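Local atomic coordinates of cysteine desulfurase (Fervidobacterium islandicum, PDB entry 6A6E), a protein that probably catalyses the pyridoxal-phosphate-dependent removal of sulfur from cysteine, supplying it to the Suf system for iron-sulfur cluster assembly. Residues M53-Y57 with L58-S62; E324-M327 with E328-F331. All coordinates share one frame; numbering follows the deposited sequence.

Interaction 1: residues M53-Y57 with L58-S62; sequences MTDFY and LYHYS
With CG anti to the backbone N in both D55 (chi1 169°) and F56 (chi1 -178°), the carboxylate and the phenyl ring end beside H60, the first residue beyond the C-terminal end of helix 47-59. Three i to i+4 backbone bonds close this last turn, from L58 N to T54 O, Y59 N to D55 O and H60 N to F56 O, each 2.9 Å. D55 brings OD2 to the edge of the imidazole, 3.3 Å from H60 CD2, while a water links D55 OD1 to H60 NE2; ND1 of the same ring is hydrogen-bonded to E74, and so both imidazole nitrogens have partners. The F56 ring lies obliquely beside H60, its CD1 3.8 Å from H60 CB, and CE2 meets the edge of the Y61 ring at CD1, 4.1 Å away. Replacing F56 with the smaller alanine is likely to open a gap between H60, Y61 and helices 70-90 and 290-306, which the phenyl ring touches. Y61 OH and Y57 OH hydrogen-bond to S42 and T241 of the second subunit, respectively, making this helix end part of the dimer interface. Elsewhere on the turn the T54 and L58 side chains run alongside each other, T54 CG2 3.6 Å from L58 CD1.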
ATOM      1  N   MET A  53      -2.523  -3.776 -16.739  1.00 18.67           N
ATOM      2  CA  MET A  53      -2.607  -2.715 -15.715  1.00 19.95           C
ATOM      3  C   MET A  53      -2.593  -1.325 -16.263  1.00 19.75           C
ATOM      4  O   MET A  53      -3.347  -0.436 -15.788  1.00 19.37           O
ATOM      5  CB  MET A  53      -1.446  -2.822 -14.747  1.00 22.64           C
ATOM      6  CG  MET A  53      -1.468  -4.112 -13.934  1.00 25.23           C
ATOM      7  SD  MET A  53       0.035  -4.324 -12.907  1.00 29.92           S
ATOM      8  CE  MET A  53      -0.017  -2.805 -12.024  1.00 25.36           C
ATOM      9  N   THR A  54      -1.763  -1.124 -17.274  1.00 18.24           N
ATOM     10  CA  THR A  54      -1.704   0.137 -17.999  1.00 19.98           C
ATOM     11  C   THR A  54      -3.055   0.500 -18.679  1.00 19.79           C
ATOM     12  O   THR A  54      -3.548   1.610 -18.544  1.00 21.05           O
ATOM     13  CB  THR A  54      -0.626   0.090 -19.110  1.00 22.92           C
ATOM     14  OG1 THR A  54       0.662   0.099 -18.523  1.00 23.39           O
ATOM     15  CG2 THR A  54      -0.731   1.345 -20.017  1.00 23.79           C
ATOM     16  N   ASP A  55      -3.658  -0.461 -19.370  1.00 19.40           N
ATOM     17  CA  ASP A  55      -4.977  -0.292 -19.963  1.00 20.14           C
ATOM     18  C   ASP A  55      -6.048   0.045 -18.883  1.00 18.68           C
ATOM     19  O   ASP A  55      -6.903   0.898 -19.078  1.00 17.17           O
ATOM     20  CB  ASP A  55      -5.371  -1.553 -20.749  1.00 22.62           C
ATOM     21  CG  ASP A  55      -6.855  -1.560 -21.171  1.00 25.93           C
ATOM     22  OD1 ASP A  55      -7.171  -0.918 -22.177  1.00 26.54           O
ATOM     23  OD2 ASP A  55      -7.715  -2.180 -20.470  1.00 28.49           O
ATOM     24  N   PHE A  56      -5.956  -0.626 -17.735  1.00 17.98           N
ATOM     25  CA  PHE A  56      -6.834  -0.341 -16.653  1.00 17.10           C
ATOM     26  C   PHE A  56      -6.672   1.114 -16.128  1.00 15.86           C
ATOM     27  O   PHE A  56      -7.653   1.842 -16.063  1.00 15.10           O
ATOM     28  CB  PHE A  56      -6.661  -1.366 -15.527  1.00 17.36           C
ATOM     29  CG  PHE A  56      -7.604  -1.130 -14.386  1.00 17.11           C
ATOM     30  CD1 PHE A  56      -8.927  -1.558 -14.468  1.00 18.01           C
ATOM     31  CD2 PHE A  56      -7.194  -0.428 -13.260  1.00 17.44           C
ATOM     32  CE1 PHE A  56      -9.835  -1.306 -13.408  1.00 17.52           C
ATOM     33  CE2 PHE A  56      -8.068  -0.187 -12.209  1.00 16.33           C
ATOM     34  CZ  PHE A  56      -9.396  -0.645 -12.296  1.00 18.43           C
ATOM     35  N   TYR A  57      -5.438   1.542 -15.837  1.00 15.88           N
ATOM     36  CA  TYR A  57      -5.156   2.906 -15.383  1.00 16.44           C
ATOM     37  C   TYR A  57      -5.637   3.943 -16.367  1.00 17.20           C
ATOM     38  O   TYR A  57      -6.091   5.046 -15.963  1.00 17.01           O
ATOM     39  CB  TYR A  57      -3.636   3.138 -15.165  1.00 16.67           C
ATOM     40  CG  TYR A  57      -3.048   2.930 -13.757  1.00 17.87           C
ATOM     41  CD1 TYR A  57      -3.652   3.478 -12.614  1.00 18.85           C
ATOM     42  CD2 TYR A  57      -1.829   2.250 -13.573  1.00 19.23           C
ATOM     43  CE1 TYR A  57      -3.094   3.308 -11.357  1.00 18.01           C
ATOM     44  CE2 TYR A  57      -1.258   2.101 -12.315  1.00 18.98           C
ATOM     45  CZ  TYR A  57      -1.907   2.666 -11.213  1.00 18.53           C
ATOM     46  OH  TYR A  57      -1.381   2.501  -9.982  1.00 18.85           O
ATOM     47  N   LEU A  58      -5.465   3.651 -17.672  1.00 16.30           N
ATOM     48  CA  LEU A  58      -5.666   4.706 -18.679  1.00 17.58           C
ATOM     49  C   LEU A  58      -7.133   4.747 -19.145  1.00 17.39           C
ATOM     50  O   LEU A  58      -7.594   5.792 -19.514  1.00 20.36           O
ATOM     51  CB  LEU A  58      -4.709   4.556 -19.875  1.00 18.59           C
ATOM     52  CG  LEU A  58      -3.230   4.799 -19.578  1.00 21.22           C
ATOM     53  CD1 LEU A  58      -2.346   4.485 -20.779  1.00 22.26           C
ATOM     54  CD2 LEU A  58      -3.016   6.245 -19.074  1.00 21.59           C
ATOM     55  N   TYR A  59      -7.855   3.636 -19.102  1.00 18.29           N
ATOM     56  CA  TYR A  59      -9.193   3.576 -19.708  1.00 19.13           C
ATOM     57  C   TYR A  59     -10.335   3.106 -18.788  1.00 20.79           C
ATOM     58  O   TYR A  59     -11.532   3.334 -19.127  1.00 21.05           O
ATOM     59  CB  TYR A  59      -9.168   2.708 -20.994  1.00 21.17           C
ATOM     60  CG  TYR A  59      -8.296   3.270 -22.146  1.00 21.65           C
ATOM     61  CD1 TYR A  59      -8.738   4.349 -22.934  1.00 26.17           C
ATOM     62  CD2 TYR A  59      -7.056   2.758 -22.414  1.00 22.73           C
ATOM     63  CE1 TYR A  59      -7.947   4.882 -23.988  1.00 24.40           C
ATOM     64  CE2 TYR A  59      -6.272   3.247 -23.491  1.00 25.58           C
ATOM     65  CZ  TYR A  59      -6.735   4.317 -24.266  1.00 25.62           C
ATOM     66  OH  TYR A  59      -5.970   4.832 -25.285  1.00 28.61           O
ATOM     67  N   HIS A  60     -10.022   2.471 -17.661  1.00 16.86           N
ATOM     68  CA  HIS A  60     -11.085   1.850 -16.850  1.00 18.58           C
ATOM     69  C   HIS A  60     -11.055   2.258 -15.383  1.00 16.69           C
ATOM     70  O   HIS A  60     -11.509   1.544 -14.552  1.00 15.11           O
ATOM     71  CB  HIS A  60     -11.059   0.359 -16.980  1.00 18.52           C
ATOM     72  CG  HIS A  60     -11.223  -0.086 -18.404  1.00 21.28           C
ATOM     73  ND1 HIS A  60     -12.430  -0.005 -19.065  1.00 21.61           N
ATOM     74  CD2 HIS A  60     -10.308  -0.481 -19.328  1.00 23.58           C
ATOM     75  CE1 HIS A  60     -12.257  -0.391 -20.317  1.00 24.01           C
ATOM     76  NE2 HIS A  60     -10.979  -0.673 -20.509  1.00 21.33           N
ATOM     77  N   TYR A  61     -10.530   3.429 -15.108  1.00 17.02           N
ATOM     78  CA  TYR A  61     -10.100   3.764 -13.737  1.00 18.24           C
ATOM     79  C   TYR A  61     -10.954   4.846 -13.111  1.00 17.01           C
ATOM     80  O   TYR A  61     -11.254   5.828 -13.753  1.00 16.95           O
ATOM     81  CB  TYR A  61      -8.640   4.232 -13.751  1.00 19.07           C
ATOM     82  CG  TYR A  61      -8.240   4.717 -12.390  1.00 20.98           C
ATOM     83  CD1 TYR A  61      -7.824   3.813 -11.430  1.00 21.88           C
ATOM     84  CD2 TYR A  61      -8.428   6.036 -12.007  1.00 19.42           C
ATOM     85  CE1 TYR A  61      -7.519   4.233 -10.157  1.00 22.38           C
ATOM     86  CE2 TYR A  61      -8.139   6.453 -10.737  1.00 19.99           C
ATOM     87  CZ  TYR A  61      -7.666   5.534  -9.828  1.00 21.99           C
ATOM     88  OH  TYR A  61      -7.367   5.888  -8.535  1.00 24.77           O
ATOM     89  N   SER A  62     -11.329   4.641 -11.857  1.00 16.74           N
ATOM     90  CA  SER A  62     -11.898   5.629 -10.985  1.00 17.05           C
ATOM     91  C   SER A  62     -11.917   5.016  -9.608  1.00 15.35           C
ATOM     92  O   SER A  62     -11.598   3.882  -9.461  1.00 15.18           O
ATOM     93  CB  SER A  62     -13.365   5.930 -11.313  1.00 21.71           C
ATOM     94  OG  SER A  62     -13.479   6.823 -12.367  1.00 28.36           O
TER
HETATM   95  O   HOH W   1      -9.559  -0.832 -23.051  1.00 29.98           O

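Interaction 2: residues E324-M327 with E328-F331; sequences EKMM and ELDF
Backbone bonding weakens where helix 308-327 runs into the loop before strand 332-334: E328 N makes only weak bonds to E324 O and K325 O, both 3.4 Å, whereas L329 N reaches M326 O at 3.2 Å, an i to i+3 bond whose donor stands above the carbonyl plane. E328 runs alongside E324, the two chains pointing the same way and their carboxylate planes nearly parallel, 11° apart. E328 CG, anti to its own carbonyl carbon (chi1 -79°), rests 3.5 Å from E324 O, and the extended chain beyond carries OE2 to 4.1 Å from E324 OE1. This approach of like charges is probably eased by K325, which bends at chi2 and chi4. Its NZ forms a salt bridge with E324 OE1 at 3.6 Å and lies near E328 OE1, though beyond salt-bridge distance, while K325 CD passes the same oxygen at 3.8 Å. A water donates to both K325 O and E328 OE1, tying the glutamate to the helix end; a second bridges M327 O and L329 O. L329 CG lies 3.6 Å from K325 O. The charged group lies on the surface, but M326 turns inward, packing against I414 and L417 of helix 407-423 and V346 and F348 of strand 345-350, and the loop leads directly into strand 332-334, where V332 also meets M326.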
ATOM      1  N   GLU A 324      22.040 -29.494  -5.997  1.00 33.65           N
ATOM      2  CA  GLU A 324      23.029 -30.507  -6.450  1.00 35.56           C
ATOM      3  C   GLU A 324      24.363 -29.889  -6.857  1.00 32.91           C
ATOM      4  O   GLU A 324      25.406 -30.331  -6.419  1.00 32.24           O
ATOM      5  CB  GLU A 324      22.453 -31.281  -7.633  1.00 38.28           C
ATOM      6  CG  GLU A 324      23.348 -32.351  -8.227  1.00 49.19           C
ATOM      7  CD  GLU A 324      22.832 -32.814  -9.583  1.00 56.02           C
ATOM      8  OE1 GLU A 324      23.324 -32.301 -10.614  1.00 66.14           O
ATOM      9  OE2 GLU A 324      21.901 -33.639  -9.614  1.00 60.41           O
ATOM     10  N   LYS A 325      24.321 -28.884  -7.731  1.00 31.76           N
ATOM     11  CA  LYS A 325      25.517 -28.259  -8.191  1.00 32.20           C
ATOM     12  C   LYS A 325      26.259 -27.551  -7.068  1.00 32.63           C
ATOM     13  O   LYS A 325      27.509 -27.507  -7.095  1.00 27.41           O
ATOM     14  CB  LYS A 325      25.228 -27.285  -9.333  1.00 33.68           C
ATOM     15  CG  LYS A 325      24.748 -27.950 -10.608  1.00 39.02           C
ATOM     16  CD  LYS A 325      25.698 -29.065 -11.037  1.00 40.05           C
ATOM     17  CE  LYS A 325      25.514 -29.381 -12.493  1.00 45.69           C
ATOM     18  NZ  LYS A 325      25.748 -30.827 -12.759  1.00 50.53           N
ATOM     19  N   MET A 326      25.520 -26.986  -6.100  1.00 32.21           N
ATOM     20  CA  MET A 326      26.151 -26.256  -5.011  1.00 32.99           C
ATOM     21  C   MET A 326      26.829 -27.225  -4.085  1.00 35.73           C
ATOM     22  O   MET A 326      27.928 -26.956  -3.625  1.00 33.33           O
ATOM     23  CB  MET A 326      25.207 -25.356  -4.223  1.00 33.20           C
ATOM     24  CG  MET A 326      24.703 -24.174  -5.034  1.00 32.25           C
ATOM     25  SD  MET A 326      25.919 -22.924  -5.449  1.00 31.00           S
ATOM     26  CE  MET A 326      26.340 -22.529  -3.780  1.00 31.14           C
ATOM     27  N   MET A 327      26.177 -28.341  -3.802  1.00 38.75           N
ATOM     28  CA  MET A 327      26.748 -29.350  -2.924  1.00 40.38           C
ATOM     29  C   MET A 327      28.028 -30.008  -3.475  1.00 38.66           C
ATOM     30  O   MET A 327      28.743 -30.602  -2.734  1.00 37.68           O
ATOM     31  CB  MET A 327      25.725 -30.439  -2.594  1.00 41.65           C
ATOM     32  CG  MET A 327      24.545 -29.976  -1.757  1.00 43.98           C
ATOM     33  SD  MET A 327      25.118 -29.120  -0.289  1.00 50.03           S
ATOM     34  CE  MET A 327      25.606 -30.514   0.738  1.00 54.30           C
ATOM     35  N   GLU A 328      28.308 -29.900  -4.764  1.00 39.35           N
ATOM     36  CA  GLU A 328      29.492 -30.517  -5.366  1.00 40.23           C
ATOM     37  C   GLU A 328      30.728 -29.651  -5.139  1.00 45.24           C
ATOM     38  O   GLU A 328      31.829 -30.154  -5.300  1.00 46.91           O
ATOM     39  CB  GLU A 328      29.306 -30.689  -6.886  1.00 38.28           C
ATOM     40  CG  GLU A 328      28.443 -31.878  -7.287  1.00 39.71           C
ATOM     41  CD  GLU A 328      28.013 -31.905  -8.749  1.00 41.95           C
ATOM     42  OE1 GLU A 328      28.529 -31.121  -9.590  1.00 44.68           O
ATOM     43  OE2 GLU A 328      27.122 -32.729  -9.064  1.00 49.68           O
ATOM     44  N   LEU A 329      30.550 -28.359  -4.827  1.00 37.54           N
ATOM     45  CA  LEU A 329      31.665 -27.422  -4.695  1.00 37.73           C
ATOM     46  C   LEU A 329      32.279 -27.589  -3.328  1.00 39.48           C
ATOM     47  O   LEU A 329      31.590 -27.479  -2.326  1.00 42.40           O
ATOM     48  CB  LEU A 329      31.221 -25.973  -4.847  1.00 34.48           C
ATOM     49  CG  LEU A 329      30.457 -25.642  -6.104  1.00 34.76           C
ATOM     50  CD1 LEU A 329      30.081 -24.161  -6.137  1.00 35.85           C
ATOM     51  CD2 LEU A 329      31.245 -26.039  -7.335  1.00 35.75           C
ATOM     52  N   ASP A 330      33.587 -27.827  -3.292  1.00 41.11           N
ATOM     53  CA  ASP A 330      34.268 -28.177  -2.050  1.00 42.12           C
ATOM     54  C   ASP A 330      34.639 -26.918  -1.265  1.00 38.26           C
ATOM     55  O   ASP A 330      34.787 -26.992  -0.074  1.00 38.53           O
ATOM     56  CB  ASP A 330      35.458 -29.193  -2.262  1.00 47.29           C
ATOM     57  CG  ASP A 330      36.636 -28.660  -3.138  1.00 58.03           C
ATOM     58  OD1 ASP A 330      36.764 -27.437  -3.404  1.00 63.82           O
ATOM     59  OD2 ASP A 330      37.482 -29.505  -3.553  1.00 64.62           O
ATOM     60  N   PHE A 331      34.681 -25.761  -1.943  1.00 36.54           N
ATOM     61  CA  PHE A 331      34.997 -24.458  -1.333  1.00 35.18           C
ATOM     62  C   PHE A 331      33.761 -23.593  -0.899  1.00 42.24           C
ATOM     63  O   PHE A 331      33.921 -22.426  -0.577  1.00 35.25           O
ATOM     64  CB  PHE A 331      35.803 -23.641  -2.307  1.00 36.73           C
ATOM     65  CG  PHE A 331      35.092 -23.369  -3.586  1.00 36.30           C
ATOM     66  CD1 PHE A 331      35.121 -24.288  -4.617  1.00 36.81           C
ATOM     67  CD2 PHE A 331      34.369 -22.216  -3.743  1.00 34.55           C
ATOM     68  CE1 PHE A 331      34.466 -24.031  -5.799  1.00 40.72           C
ATOM     69  CE2 PHE A 331      33.708 -21.957  -4.905  1.00 35.96           C
ATOM     70  CZ  PHE A 331      33.763 -22.850  -5.945  1.00 40.56           C
TER
HETATM   71  O   HOH W   2      28.797 -28.098  -9.299  1.00 40.87           O
HETATM   72  O   HOH W   3      30.740 -30.092  -0.966  1.00 50.70           O

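In the fold
Interaction 1 precedes interaction 2 along the chain, and both mark places where a helix gives way to a loop. Their centres are 48 Å apart, on opposite sides of the chain's centre, and their nearest atoms about 33 Å apart, so the two do not touch although both belong to the class-V aminotransferase region of the chain. Residues 53-62 span the end of helix 47-59 and the loop that follows, at the dimer interface, with the side chain of Y61 about 8 Å from a bound pyridoxal phosphate. Residues 324-331 join helix 308-327 to strand 332-334, outermost, within this chain, in a mixed six-stranded sheet, and touch no other chain of the assembly. One contact thus belongs to subunit pairing near the cofactor, the other to a surface helix-to-strand connection within a single subunit.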